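Local structure of DUF1254 domain-containing protein (Vibrio parahaemolyticus, 3U07) at residues Val27-Tyr38 with Val261-Leu270; Pro76-His84 with Ser349-Met360. The protein is of unknown function but pairs a DUF1254 with a DUF1214 family region and, bearing a signal sequence, is probably exported. The protein carries 2 engineered substitutions. All coordinates share one frame; numbering follows the deposited sequence.

Near the N terminus, residues 27-38 open helix 26-52, and the chain then passes through an unmodelled gap (63-75) to residues 76-84, the loop that leads into strand 82-90. Interaction 1 closes first, when helix 253-273 packs across the N-terminal helix at residues 261-270. Interaction 2 closes later, as strand 347-354 and the turn after it reach residues 76-84. The segments alternate along the chain, so the two closures cross and neither nests in the other. Interaction 1 joins two helices of the helical region; interaction 2 ties the DUF1254 family region to a sheet of the DUF1214 family region. The contacts do not touch, and their centres lie about 34 Å apart.

Interaction 1. Residues Val27-Tyr38 with Val261-Leu270; sequences VDLAEDAYIYGY and VGEKKGMEHL
With CG anti to the backbone N (chi1 174°), the Tyr-34 ring is carried into a hole in helix 261-270 formed by Gly-262, Glu-263, Gly-266 and Met-267. Glu-31, one turn earlier, has a fully extended chain and runs beside Gly-266, with its CG 3.7 Å from the Gly-266 N. Glycine at positions 262 and 266 lets the helices come close, their axes 7.3 Å apart at a crossing angle of -69°. Where they meet, the CA of Gly-262 makes a CA-H...O contact of 3.4 Å with Ala-30 O.

The CA of Glu-263 lies over one face of the Tyr-34 ring, offset toward its rim, in a CH-pi contact 3.7 Å from the centroid; CG of its extended side chain follows over CE1. The bend at chi2 (-51°) brings the selenium of Met-267, a selenomethionine, to the edge of the Tyr-34 ring and within 3.6 Å of Tyr-38 CE1, both Met-aromatic contacts. Leu-270 CD1 sits almost exactly over the centre of the Tyr-38 ring, 3.6 Å from its centroid.

Toward the other end, OE1 of Glu-31 forms a long salt bridge of 3.5 Å with Lys-265 NZ, while the aliphatic part of Lys-265 lies across Val-27 CG1. OE2 of Glu-31 lies against the CB of His-269, whose NE2 is hydrogen-bonded to Asp-296 on helix 295-305. Trp-215 meets the Tyr-34 ring edge-to-face. The whole is a steep helix-helix crossing in which one aromatic knob fills a hole to which both glycines of a GxxxG pattern contribute, joining the N-terminal helix to helix 253-273.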
# COMPACT_ATOMS: atom_id res chain seq x y z
N VAL A 27 32.89 -1.47 4.72
CA VAL A 27 31.99 -0.37 5.03
C VAL A 27 30.97 -0.29 3.89
O VAL A 27 29.79 -0.01 4.11
CB VAL A 27 32.75 0.97 5.14
CG1 VAL A 27 31.76 2.13 5.21
CG2 VAL A 27 33.62 0.95 6.39
N ASP A 28 31.45 -0.53 2.67
CA ASP A 28 30.58 -0.52 1.50
C ASP A 28 29.58 -1.68 1.61
O ASP A 28 28.38 -1.51 1.36
CB ASP A 28 31.39 -0.68 0.21
CG ASP A 28 32.24 0.53 -0.11
OD1 ASP A 28 31.96 1.62 0.45
OD2 ASP A 28 33.18 0.41 -0.94
N LEU A 29 30.08 -2.85 1.99
CA LEU A 29 29.23 -4.02 2.12
C LEU A 29 28.20 -3.79 3.21
O LEU A 29 27.02 -4.09 3.04
CB LEU A 29 30.07 -5.26 2.44
CG LEU A 29 29.38 -6.62 2.27
CD1 LEU A 29 28.76 -6.71 0.88
CD2 LEU A 29 30.38 -7.74 2.48
N ALA A 30 28.64 -3.22 4.33
CA ALA A 30 27.75 -2.94 5.45
C ALA A 30 26.62 -2.00 5.03
O ALA A 30 25.48 -2.16 5.47
CB ALA A 30 28.53 -2.34 6.62
N GLU A 31 26.93 -1.02 4.19
CA GLU A 31 25.91 -0.08 3.72
C GLU A 31 24.87 -0.82 2.88
O GLU A 31 23.66 -0.62 3.04
CB GLU A 31 26.53 1.03 2.87
CG GLU A 31 25.50 2.02 2.33
CD GLU A 31 26.10 3.08 1.43
OE1 GLU A 31 27.34 3.24 1.44
OE2 GLU A 31 25.34 3.77 0.73
N ASP A 32 25.34 -1.66 1.96
CA ASP A 32 24.43 -2.41 1.12
C ASP A 32 23.64 -3.41 1.96
O ASP A 32 22.46 -3.64 1.70
CB ASP A 32 25.19 -3.14 0.01
CG ASP A 32 25.83 -2.18 -0.98
OD1 ASP A 32 25.29 -1.07 -1.19
OD2 ASP A 32 26.88 -2.53 -1.56
N ALA A 33 24.28 -4.00 2.97
CA ALA A 33 23.60 -4.96 3.83
C ALA A 33 22.42 -4.29 4.52
O ALA A 33 21.32 -4.83 4.56
CB ALA A 33 24.57 -5.53 4.87
N TYR A 34 22.65 -3.10 5.07
CA TYR A 34 21.57 -2.40 5.74
C TYR A 34 20.46 -2.01 4.76
O TYR A 34 19.28 -2.12 5.09
CB TYR A 34 22.07 -1.14 6.44
CG TYR A 34 20.93 -0.33 7.01
CD1 TYR A 34 20.31 -0.71 8.20
CD2 TYR A 34 20.42 0.77 6.33
CE1 TYR A 34 19.21 -0.02 8.70
CE2 TYR A 34 19.31 1.47 6.82
CZ TYR A 34 18.71 1.07 7.99
OH TYR A 34 17.63 1.77 8.47
N ILE A 35 20.83 -1.56 3.56
CA ILE A 35 19.83 -1.16 2.58
C ILE A 35 18.95 -2.35 2.19
O ILE A 35 17.75 -2.19 1.96
CB ILE A 35 20.50 -0.49 1.35
CG1 ILE A 35 20.99 0.91 1.76
CG2 ILE A 35 19.50 -0.37 0.20
CD1 ILE A 35 21.91 1.57 0.74
N TYR A 36 19.53 -3.55 2.11
CA TYR A 36 18.74 -4.75 1.80
C TYR A 36 17.80 -5.01 2.99
O TYR A 36 16.61 -5.29 2.80
CB TYR A 36 19.64 -5.97 1.61
CG TYR A 36 18.96 -7.29 1.94
CD1 TYR A 36 18.08 -7.90 1.04
CD2 TYR A 36 19.14 -7.89 3.19
CE1 TYR A 36 17.40 -9.08 1.38
CE2 TYR A 36 18.46 -9.07 3.54
CZ TYR A 36 17.59 -9.65 2.63
OH TYR A 36 16.91 -10.79 3.00
N GLY A 37 18.34 -4.90 4.20
CA GLY A 37 17.54 -5.16 5.39
C GLY A 37 16.51 -4.11 5.74
O GLY A 37 15.52 -4.40 6.42
N TYR A 38 16.72 -2.89 5.25
CA TYR A 38 15.82 -1.77 5.51
C TYR A 38 14.34 -2.07 5.33
O TYR A 38 13.53 -1.83 6.23
CB TYR A 38 16.19 -0.58 4.62
CG TYR A 38 15.27 0.61 4.75
CD1 TYR A 38 15.43 1.54 5.78
CD2 TYR A 38 14.22 0.80 3.85
CE1 TYR A 38 14.57 2.64 5.90
CE2 TYR A 38 13.36 1.89 3.96
CZ TYR A 38 13.53 2.80 4.99
OH TYR A 38 12.68 3.88 5.09
N VAL A 261 27.70 1.38 11.33
CA VAL A 261 28.17 2.19 10.22
C VAL A 261 27.26 2.00 9.01
O VAL A 261 26.93 2.96 8.31
CB VAL A 261 29.59 1.79 9.86
CG1 VAL A 261 30.02 2.51 8.64
CG2 VAL A 261 30.53 2.12 11.02
N GLY A 262 26.85 0.76 8.75
CA GLY A 262 26.00 0.49 7.61
C GLY A 262 24.66 1.20 7.68
O GLY A 262 24.17 1.70 6.67
N GLU A 263 24.07 1.26 8.87
CA GLU A 263 22.79 1.93 9.01
C GLU A 263 22.95 3.42 8.76
O GLU A 263 22.12 4.04 8.09
CB GLU A 263 22.22 1.71 10.42
CG GLU A 263 20.87 2.37 10.64
CD GLU A 263 20.26 2.04 11.99
OE1 GLU A 263 20.92 1.34 12.79
OE2 GLU A 263 19.12 2.48 12.24
N LYS A 264 24.02 4.00 9.29
CA LYS A 264 24.26 5.43 9.13
C LYS A 264 24.43 5.81 7.66
O LYS A 264 23.70 6.66 7.15
CB LYS A 264 25.49 5.88 9.92
CG LYS A 264 25.32 7.24 10.58
CD LYS A 264 26.63 8.00 10.62
CE LYS A 264 26.56 9.19 11.59
NZ LYS A 264 25.51 10.19 11.25
N LYS A 265 25.38 5.19 6.97
CA LYS A 265 25.59 5.49 5.55
C LYS A 265 24.39 5.06 4.72
O LYS A 265 23.98 5.75 3.78
CB LYS A 265 26.86 4.81 5.03
CG LYS A 265 28.16 5.44 5.51
CD LYS A 265 29.38 4.74 4.90
CE LYS A 265 30.03 5.58 3.80
NZ LYS A 265 29.05 6.01 2.77
N GLY A 266 23.81 3.91 5.07
CA GLY A 266 22.65 3.42 4.35
C GLY A 266 21.51 4.41 4.33
O GLY A 266 20.98 4.72 3.26
N MSE A 267 21.12 4.91 5.50
CA MSE A 267 20.03 5.88 5.60
C MSE A 267 20.36 7.16 4.84
O MSE A 267 19.51 7.71 4.15
CB MSE A 267 19.74 6.24 7.07
CG MSE A 267 18.76 5.31 7.77
SE MSE A 267 17.09 5.03 6.79
CE MSE A 267 16.40 6.84 6.75
N GLU A 268 21.59 7.65 4.99
CA GLU A 268 22.00 8.87 4.28
C GLU A 268 21.73 8.67 2.80
O GLU A 268 21.09 9.49 2.16
CB GLU A 268 23.50 9.15 4.50
CG GLU A 268 23.85 9.64 5.89
CD GLU A 268 25.35 9.77 6.12
OE1 GLU A 268 25.75 10.07 7.26
OE2 GLU A 268 26.14 9.57 5.17
N HIS A 269 22.22 7.55 2.26
CA HIS A 269 22.03 7.22 0.86
C HIS A 269 20.56 7.23 0.46
O HIS A 269 20.20 7.74 -0.60
CB HIS A 269 22.63 5.85 0.57
CG HIS A 269 22.44 5.40 -0.85
ND1 HIS A 269 23.19 5.90 -1.89
CD2 HIS A 269 21.57 4.52 -1.39
CE1 HIS A 269 22.79 5.34 -3.02
NE2 HIS A 269 21.80 4.50 -2.75
N LEU A 270 19.70 6.66 1.30
CA LEU A 270 18.27 6.61 1.00
C LEU A 270 17.63 7.99 0.98
O LEU A 270 16.75 8.27 0.16
CB LEU A 270 17.53 5.73 2.00
CG LEU A 270 17.81 4.22 1.97
CD1 LEU A 270 16.76 3.53 2.84
CD2 LEU A 270 17.75 3.68 0.55

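Interaction 2. Residues Pro76-His84 with Ser349-Met360; sequences PTINNDTLH and SVTIYGNDNRLM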
# COMPACT_ATOMS: atom_id res chain seq x y z
N PRO A 76 -1.34 11.50 6.76
CA PRO A 76 -2.70 11.11 6.36
C PRO A 76 -2.90 11.00 4.85
O PRO A 76 -2.30 10.14 4.20
CB PRO A 76 -3.56 12.21 6.99
CG PRO A 76 -2.82 12.50 8.26
CD PRO A 76 -1.38 12.57 7.77
N THR A 77 -3.76 11.85 4.31
CA THR A 77 -4.08 11.86 2.88
C THR A 77 -4.67 10.50 2.48
O THR A 77 -4.16 9.83 1.58
CB THR A 77 -2.83 12.13 2.01
OG1 THR A 77 -2.12 13.26 2.53
CG2 THR A 77 -3.23 12.42 0.57
N ILE A 78 -5.75 10.11 3.15
CA ILE A 78 -6.41 8.83 2.89
C ILE A 78 -7.59 8.93 1.91
O ILE A 78 -8.26 9.95 1.82
CB ILE A 78 -6.91 8.18 4.20
CG1 ILE A 78 -7.30 6.72 3.95
CG2 ILE A 78 -8.09 8.98 4.75
CD1 ILE A 78 -7.82 5.99 5.17
N ASN A 79 -7.82 7.82 1.21
CA ASN A 79 -8.88 7.69 0.21
C ASN A 79 -10.28 8.12 0.63
O ASN A 79 -10.73 7.82 1.73
CB ASN A 79 -8.98 6.24 -0.26
CG ASN A 79 -7.75 5.78 -1.02
OD1 ASN A 79 -6.64 6.23 -0.75
ND2 ASN A 79 -7.95 4.85 -1.95
N ASN A 80 -10.95 8.82 -0.27
CA ASN A 80 -12.33 9.25 -0.06
C ASN A 80 -13.09 8.36 -1.05
O ASN A 80 -14.29 8.52 -1.28
CB ASN A 80 -12.51 10.73 -0.43
CG ASN A 80 -13.90 11.25 -0.09
OD1 ASN A 80 -14.44 10.97 0.99
ND2 ASN A 80 -14.48 12.04 -0.99
N ASP A 81 -12.35 7.41 -1.62
CA ASP A 81 -12.87 6.48 -2.62
C ASP A 81 -13.36 5.14 -2.08
O ASP A 81 -14.33 4.58 -2.60
CB ASP A 81 -11.81 6.18 -3.69
CG ASP A 81 -11.16 7.43 -4.26
OD1 ASP A 81 -11.83 8.49 -4.32
OD2 ASP A 81 -9.99 7.35 -4.67
N THR A 82 -12.71 4.62 -1.05
CA THR A 82 -13.07 3.30 -0.54
C THR A 82 -13.14 3.09 0.96
O THR A 82 -12.57 3.86 1.74
CB THR A 82 -12.08 2.25 -1.11
OG1 THR A 82 -10.73 2.66 -0.81
CG2 THR A 82 -12.23 2.11 -2.61
N LEU A 83 -13.85 2.03 1.36
CA LEU A 83 -13.97 1.64 2.76
C LEU A 83 -12.85 0.60 2.90
O LEU A 83 -12.39 0.07 1.89
CB LEU A 83 -15.32 0.97 3.03
CG LEU A 83 -16.58 1.75 2.67
CD1 LEU A 83 -17.79 0.85 2.85
CD2 LEU A 83 -16.70 2.99 3.54
N HIS A 84 -12.41 0.29 4.11
CA HIS A 84 -11.31 -0.66 4.24
C HIS A 84 -11.43 -1.70 5.34
O HIS A 84 -12.13 -1.51 6.33
CB HIS A 84 -9.99 0.09 4.45
CG HIS A 84 -9.75 0.50 5.87
ND1 HIS A 84 -10.25 1.67 6.41
CD2 HIS A 84 -9.12 -0.14 6.89
CE1 HIS A 84 -9.94 1.73 7.69
NE2 HIS A 84 -9.25 0.64 8.01
N SER A 349 -10.09 9.71 -9.73
CA SER A 349 -10.65 10.72 -8.84
C SER A 349 -9.60 11.75 -8.44
O SER A 349 -8.41 11.52 -8.58
CB SER A 349 -11.18 10.04 -7.58
OG SER A 349 -10.12 9.41 -6.87
N VAL A 350 -10.07 12.91 -7.97
CA VAL A 350 -9.17 13.94 -7.49
C VAL A 350 -9.79 14.36 -6.16
O VAL A 350 -10.99 14.64 -6.09
CB VAL A 350 -9.05 15.14 -8.49
CG1 VAL A 350 -9.56 14.73 -9.84
CG2 VAL A 350 -9.77 16.36 -7.96
N THR A 351 -8.99 14.36 -5.11
CA THR A 351 -9.48 14.69 -3.77
C THR A 351 -8.74 15.89 -3.19
O THR A 351 -7.55 16.07 -3.43
CB THR A 351 -9.32 13.47 -2.82
OG1 THR A 351 -9.94 12.32 -3.43
CG2 THR A 351 -9.98 13.74 -1.47
N ILE A 352 -9.45 16.69 -2.41
CA ILE A 352 -8.86 17.88 -1.80
C ILE A 352 -8.50 17.67 -0.33
O ILE A 352 -9.30 17.16 0.45
CB ILE A 352 -9.83 19.08 -1.90
CG1 ILE A 352 -10.15 19.35 -3.37
CG2 ILE A 352 -9.22 20.31 -1.22
CD1 ILE A 352 -8.92 19.55 -4.24
N TYR A 353 -7.29 18.09 0.03
CA TYR A 353 -6.80 17.97 1.40
C TYR A 353 -6.19 19.30 1.85
O TYR A 353 -5.64 20.04 1.04
CB TYR A 353 -5.72 16.89 1.49
CG TYR A 353 -6.16 15.51 1.07
CD1 TYR A 353 -6.65 14.59 2.00
CD2 TYR A 353 -6.08 15.11 -0.27
CE1 TYR A 353 -7.05 13.32 1.61
CE2 TYR A 353 -6.48 13.84 -0.67
CZ TYR A 353 -6.96 12.95 0.28
OH TYR A 353 -7.35 11.69 -0.12
N GLY A 354 -6.29 19.60 3.15
CA GLY A 354 -5.71 20.82 3.66
C GLY A 354 -4.24 20.57 3.94
O GLY A 354 -3.88 19.50 4.42
N ASN A 355 -3.38 21.53 3.63
CA ASN A 355 -1.95 21.34 3.87
C ASN A 355 -1.61 21.27 5.35
O ASN A 355 -0.61 20.64 5.74
CB ASN A 355 -1.14 22.49 3.25
CG ASN A 355 -1.03 22.37 1.75
OD1 ASN A 355 -1.97 22.68 1.02
ND2 ASN A 355 0.12 21.91 1.27
N ASP A 356 -2.43 21.90 6.18
CA ASP A 356 -2.21 21.95 7.62
C ASP A 356 -2.33 20.63 8.38
O ASP A 356 -1.44 20.29 9.16
CB ASP A 356 -3.14 23.00 8.25
CG ASP A 356 -4.60 22.74 7.95
OD1 ASP A 356 -5.45 23.51 8.44
OD2 ASP A 356 -4.90 21.78 7.21
N ASN A 357 -3.41 19.90 8.15
CA ASN A 357 -3.62 18.63 8.85
C ASN A 357 -3.56 17.42 7.92
O ASN A 357 -3.69 16.28 8.37
CB ASN A 357 -4.97 18.64 9.56
CG ASN A 357 -6.12 18.88 8.61
OD1 ASN A 357 -6.00 18.67 7.41
ND2 ASN A 357 -7.26 19.29 9.16
N ARG A 358 -3.38 17.67 6.63
CA ARG A 358 -3.32 16.59 5.65
C ARG A 358 -4.58 15.73 5.67
O ARG A 358 -4.53 14.55 5.33
CB ARG A 358 -2.09 15.73 5.91
CG ARG A 358 -0.79 16.39 5.52
CD ARG A 358 0.37 15.66 6.13
NE ARG A 358 1.62 15.90 5.43
CZ ARG A 358 2.70 15.15 5.56
NH1 ARG A 358 2.68 14.10 6.38
NH2 ARG A 358 3.80 15.42 4.87
N LEU A 359 -5.69 16.34 6.06
CA LEU A 359 -6.97 15.64 6.10
C LEU A 359 -7.92 16.36 5.16
O LEU A 359 -7.64 17.47 4.72
CB LEU A 359 -7.57 15.69 7.51
CG LEU A 359 -6.77 15.25 8.73
CD1 LEU A 359 -7.67 15.35 9.95
CD2 LEU A 359 -6.26 13.82 8.55
N MSE A 360 -9.04 15.72 4.84
CA MSE A 360 -10.03 16.35 3.98
C MSE A 360 -10.53 17.57 4.74
O MSE A 360 -10.44 17.63 5.97
CB MSE A 360 -11.18 15.39 3.69
CG MSE A 360 -11.00 14.63 2.39
SE MSE A 360 -12.14 13.08 2.24
CE MSE A 360 -10.80 11.72 2.60
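The loop of residues 76-81 passes strand 349-354 and its turn in an antiparallel sense, closest where Thr-77 N donates to Arg-358 O (3.0 Å, N-H...O angle 147°), and both residues have left-handed helical backbone conformations. From there the two segments diverge, and side chains bridge the gap.

Thr-77 stands over the Tyr-353 ring: CG2, anti to the backbone N, lies above the ring centre, 3.8 Å from the centroid, in a CH-pi contact. At the edge of that ring, the Tyr-353 OH donates a 2.8 Å bond to Ile-78 O, approaching from above the carbonyl plane. The same hydroxyl is hydrogen-bonded to Arg-413, and the hydroxyl of Thr-77 to Tyr-409, so strand 408-417 helps to set both groups. Met-360, a selenomethionine, crosses Asn-80 at a slant: its selenium lies 3.4 Å from Asn-80 OD1, and the bend at chi3 turns CE to 3.2 Å from Ile-78 O. ND2 of Asn-80 is held by Ser-369. Farther along, Ser-349 OG lies near both carboxylate oxygens of Asp-81, 3.0 Å from OD2, so its bond is undecided; OD2 also bonds the Tyr-415 hydroxyl.

The turn after the strand contains an Asx turn, Asn-357 OD1 accepting from Leu-359 N at 2.7 Å, and a backbone bond from Gly-354 N to Leu-359 O also closes it. Ser-349, Thr-351 and Tyr-353 all point to the loop, as alternate residues on one strand face do. The arrangement is a loop laid across an antiparallel four-stranded sheet, its hydrogen bonds and packing joining the DUF1254 family region to the DUF1214 family region.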